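Local structure of putative glycoside hydrolase (Bacteroides thetaiotaomicron VPI-5482, 3HBZ) at residues G174-I184 with I310-F321. The protein is of uncertain function but binds calcium and may act in carbohydrate metabolism, possibly as a glycoside hydrolase. Sequence-based numbering, arbitrary orientation.
Sequences GMPIAAGNLFI and IVFTSSLEGDHF
Leu182 and Phe312 form a hydrogen-bonded pair of an antiparallel beta ladder, illustrating how, between neighbouring antiparallel strands, direct backbone pairing can give way to contacts through side chains and a water. Phe312 N reaches Leu182 O at 3.0 Å and almost straight (172°), while Ile184 N also donates to Ile310 O. At the ladder's other end the backbone N of Gly180 donates to Ser314 OG, a hydroxyl that also bonds Thr163 of strand 158-165. The chain after Ser314 folds into a type I turn, Ser315 to Gly318, and a water bridges Ala179 N to Gly318 O.

Phe321 continues the contact, lying against residues 174-177. Its CB lies 3.7 Å from Pro176 CD, which CG also meets; CG is turned beside its own backbone N (chi1 -40°), which lays the ring there. CD1 meets Ile177 O in the ring plane at 3.4 Å, and CE1 touches Met175 CB. Gly174 O lies over one face, nearest CD2; Met175 CA lies over that same face in a CH-pi contact, 3.9 Å from the centroid. CE2 lies near Gly174 O and Met175 CG. Replacing Phe321 with a serine would probably leave Met175 and Pro176 without their apolar partner. At the ring's tip, CZ packs 3.5 Å from CG of selenomethionine Met175.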
loop_
_atom_site.group_PDB
_atom_site.type_symbol
_atom_site.label_atom_id
_atom_site.label_comp_id
_atom_site.label_asym_id
_atom_site.label_seq_id
_atom_site.Cartn_x
_atom_site.Cartn_y
_atom_site.Cartn_z
ATOM N N GLY A 174 11.497 5.228 19.244
ATOM C CA GLY A 174 12.130 6.246 18.402
ATOM C C GLY A 174 11.251 6.624 17.234
ATOM O O GLY A 174 11.755 7.144 16.254
HETATM N N MSE A 175 9.942 6.320 17.325
HETATM C CA MSE A 175 8.966 6.600 16.273
HETATM C C MSE A 175 7.785 7.443 16.815
HETATM O O MSE A 175 6.680 6.953 16.910
HETATM C CB MSE A 175 8.491 5.252 15.731
HETATM C CG MSE A 175 9.611 4.420 15.098
HETATM SE SE MSE A 175 9.006 2.645 14.555
HETATM C CE MSE A 175 7.591 3.191 13.305
ATOM N N PRO A 176 8.031 8.718 17.169
ATOM C CA PRO A 176 7.043 9.499 17.958
ATOM C C PRO A 176 5.806 9.997 17.213
ATOM O O PRO A 176 4.814 10.344 17.856
ATOM C CB PRO A 176 7.859 10.668 18.505
ATOM C CG PRO A 176 9.036 10.824 17.485
ATOM C CD PRO A 176 9.278 9.460 16.907
ATOM N N ILE A 177 5.811 9.961 15.896
ATOM C CA ILE A 177 4.650 10.370 15.107
ATOM C C ILE A 177 4.475 9.402 13.950
ATOM O O ILE A 177 5.392 8.629 13.640
ATOM C CB ILE A 177 4.784 11.809 14.552
ATOM C CG1 ILE A 177 5.943 11.891 13.569
ATOM C CG2 ILE A 177 4.903 12.903 15.720
ATOM C CD1 ILE A 177 6.022 13.247 12.778
ATOM N N ALA A 178 3.279 9.409 13.356
ATOM C CA ALA A 178 2.945 8.577 12.222
ATOM C C ALA A 178 2.242 9.422 11.163
ATOM O O ALA A 178 1.117 9.899 11.377
ATOM C CB ALA A 178 1.977 7.404 12.688
ATOM N N ALA A 179 2.879 9.610 10.023
ATOM C CA ALA A 179 2.262 10.328 8.944
ATOM C C ALA A 179 1.128 9.526 8.380
ATOM O O ALA A 179 1.208 8.322 8.329
ATOM C CB ALA A 179 3.289 10.636 7.781
ATOM N N GLY A 180 0.079 10.189 7.925
ATOM C CA GLY A 180 -0.942 9.484 7.154
ATOM C C GLY A 180 -0.392 9.282 5.754
ATOM O O GLY A 180 0.048 10.246 5.088
ATOM N N ASN A 181 -0.445 8.060 5.282
ATOM C CA ASN A 181 -0.077 7.753 3.915
ATOM C C ASN A 181 -1.031 6.793 3.191
ATOM O O ASN A 181 -1.899 6.125 3.779
ATOM C CB ASN A 181 1.370 7.224 3.858
ATOM C CG ASN A 181 1.553 5.972 4.672
ATOM O OD1 ASN A 181 0.626 5.486 5.336
ATOM N ND2 ASN A 181 2.739 5.433 4.614
ATOM N N LEU A 182 -0.861 6.748 1.878
ATOM C CA LEU A 182 -1.558 5.786 1.066
ATOM C C LEU A 182 -0.686 5.589 -0.138
ATOM O O LEU A 182 -0.178 6.578 -0.707
ATOM C CB LEU A 182 -2.939 6.274 0.620
ATOM C CG LEU A 182 -3.882 5.207 0.068
ATOM C CD1 LEU A 182 -4.505 4.460 1.291
ATOM C CD2 LEU A 182 -4.992 5.825 -0.888
ATOM N N PHE A 183 -0.540 4.336 -0.557
ATOM C CA PHE A 183 0.262 4.060 -1.721
ATOM C C PHE A 183 -0.092 2.777 -2.457
ATOM O O PHE A 183 -0.692 1.872 -1.915
ATOM C CB PHE A 183 1.758 4.039 -1.323
ATOM C CG PHE A 183 2.089 3.059 -0.196
ATOM C CD1 PHE A 183 1.927 3.405 1.139
ATOM C CD2 PHE A 183 2.548 1.808 -0.476
ATOM C CE1 PHE A 183 2.227 2.542 2.145
ATOM C CE2 PHE A 183 2.844 0.927 0.526
ATOM C CZ PHE A 183 2.695 1.291 1.850
ATOM N N ILE A 184 0.333 2.719 -3.705
ATOM C CA ILE A 184 0.267 1.509 -4.489
ATOM C C ILE A 184 1.437 0.606 -4.105
ATOM O O ILE A 184 2.595 0.991 -4.172
ATOM C CB ILE A 184 0.266 1.786 -5.976
ATOM C CG1 ILE A 184 -1.044 2.489 -6.380
ATOM C CG2 ILE A 184 0.471 0.410 -6.826
ATOM C CD1 ILE A 184 -1.029 2.933 -7.848
ATOM N N ILE A 310 2.219 5.202 -6.727
ATOM C CA ILE A 310 1.680 6.519 -6.411
ATOM C C ILE A 310 1.678 6.578 -4.894
ATOM O O ILE A 310 1.275 5.602 -4.221
ATOM C CB ILE A 310 0.247 6.706 -6.938
ATOM C CG1 ILE A 310 0.212 6.718 -8.471
ATOM C CG2 ILE A 310 -0.428 8.014 -6.364
ATOM C CD1 ILE A 310 -1.185 6.462 -9.041
ATOM N N VAL A 311 2.135 7.700 -4.362
ATOM C CA VAL A 311 2.244 7.893 -2.920
ATOM C C VAL A 311 1.735 9.274 -2.501
ATOM O O VAL A 311 2.094 10.311 -3.138
ATOM C CB VAL A 311 3.716 7.800 -2.468
ATOM C CG1 VAL A 311 3.768 7.907 -0.933
ATOM C CG2 VAL A 311 4.382 6.510 -2.988
ATOM N N PHE A 312 0.898 9.267 -1.459
ATOM C CA PHE A 312 0.401 10.445 -0.762
ATOM C C PHE A 312 0.820 10.377 0.695
ATOM O O PHE A 312 0.745 9.308 1.308
ATOM C CB PHE A 312 -1.109 10.511 -0.783
ATOM C CG PHE A 312 -1.715 10.338 -2.149
ATOM C CD1 PHE A 312 -1.772 11.411 -3.010
ATOM C CD2 PHE A 312 -2.254 9.135 -2.527
ATOM C CE1 PHE A 312 -2.317 11.280 -4.268
ATOM C CE2 PHE A 312 -2.832 8.978 -3.799
ATOM C CZ PHE A 312 -2.858 10.046 -4.653
ATOM N N THR A 313 1.253 11.501 1.244
ATOM C CA THR A 313 1.535 11.589 2.689
ATOM C C THR A 313 1.262 12.999 3.248
ATOM O O THR A 313 1.551 14.017 2.605
ATOM C CB THR A 313 2.950 11.131 3.039
ATOM O OG1 THR A 313 3.119 11.266 4.464
ATOM C CG2 THR A 313 4.025 12.009 2.339
ATOM N N SER A 314 0.735 13.047 4.463
ATOM C CA SER A 314 0.394 14.285 5.138
ATOM C C SER A 314 1.634 15.022 5.678
ATOM O O SER A 314 1.538 16.169 6.063
ATOM C CB SER A 314 -0.611 14.009 6.257
ATOM O OG SER A 314 -0.097 13.109 7.241
ATOM N N SER A 315 2.781 14.349 5.735
ATOM C CA SER A 315 4.022 14.939 6.273
ATOM C C SER A 315 5.220 14.470 5.427
ATOM O O SER A 315 5.607 13.313 5.447
ATOM C CB SER A 315 4.236 14.536 7.725
ATOM O OG SER A 315 3.346 15.209 8.598
ATOM N N LEU A 316 5.779 15.400 4.675
ATOM C CA LEU A 316 6.796 15.130 3.702
ATOM C C LEU A 316 7.951 14.329 4.294
ATOM O O LEU A 316 8.449 13.438 3.637
ATOM C CB LEU A 316 7.323 16.429 3.097
ATOM C CG LEU A 316 8.269 16.137 1.887
ATOM C CD1 LEU A 316 8.027 16.999 0.660
ATOM C CD2 LEU A 316 9.700 16.216 2.318
ATOM N N GLU A 317 8.386 14.667 5.503
ATOM C CA GLU A 317 9.462 13.937 6.157
ATOM C C GLU A 317 8.951 13.108 7.329
ATOM O O GLU A 317 9.698 12.787 8.311
ATOM C CB GLU A 317 10.460 14.918 6.727
ATOM C CG GLU A 317 11.165 15.750 5.741
ATOM C CD GLU A 317 12.124 16.669 6.487
ATOM O OE1 GLU A 317 13.068 16.128 7.096
ATOM O OE2 GLU A 317 11.867 17.898 6.535
ATOM N N GLY A 318 7.680 12.787 7.281
ATOM C CA GLY A 318 7.106 11.993 8.370
ATOM C C GLY A 318 7.675 10.614 8.517
ATOM O O GLY A 318 7.678 10.058 9.613
ATOM N N ASP A 319 8.174 10.071 7.416
ATOM C CA ASP A 319 8.797 8.772 7.415
ATOM C C ASP A 319 10.113 8.733 8.212
ATOM O O ASP A 319 10.565 7.656 8.615
ATOM C CB ASP A 319 8.955 8.249 5.960
ATOM C CG ASP A 319 9.896 9.094 5.096
ATOM O OD1 ASP A 319 10.447 10.104 5.577
ATOM O OD2 ASP A 319 10.072 8.720 3.901
ATOM N N HIS A 320 10.709 9.910 8.434
ATOM C CA HIS A 320 11.816 10.089 9.363
ATOM C C HIS A 320 11.376 10.812 10.665
ATOM O O HIS A 320 12.197 11.410 11.329
ATOM C CB HIS A 320 12.939 10.898 8.679
ATOM C CG HIS A 320 13.643 10.141 7.601
ATOM N ND1 HIS A 320 13.075 9.902 6.359
ATOM C CD2 HIS A 320 14.830 9.483 7.603
ATOM C CE1 HIS A 320 13.918 9.189 5.620
ATOM N NE2 HIS A 320 14.978 8.908 6.356
ATOM N N PHE A 321 10.080 10.801 10.977
ATOM C CA PHE A 321 9.543 11.403 12.212
ATOM C C PHE A 321 9.736 12.910 12.348
ATOM O O PHE A 321 9.842 13.445 13.433
ATOM C CB PHE A 321 10.007 10.563 13.436
ATOM C CG PHE A 321 9.943 9.091 13.127
ATOM C CD1 PHE A 321 8.717 8.480 12.962
ATOM C CD2 PHE A 321 11.090 8.385 12.775
ATOM C CE1 PHE A 321 8.642 7.152 12.532
ATOM C CE2 PHE A 321 11.007 7.091 12.304
ATOM C CZ PHE A 321 9.804 6.461 12.221
HETATM O O HOH W 1 5.520 8.177 9.699
#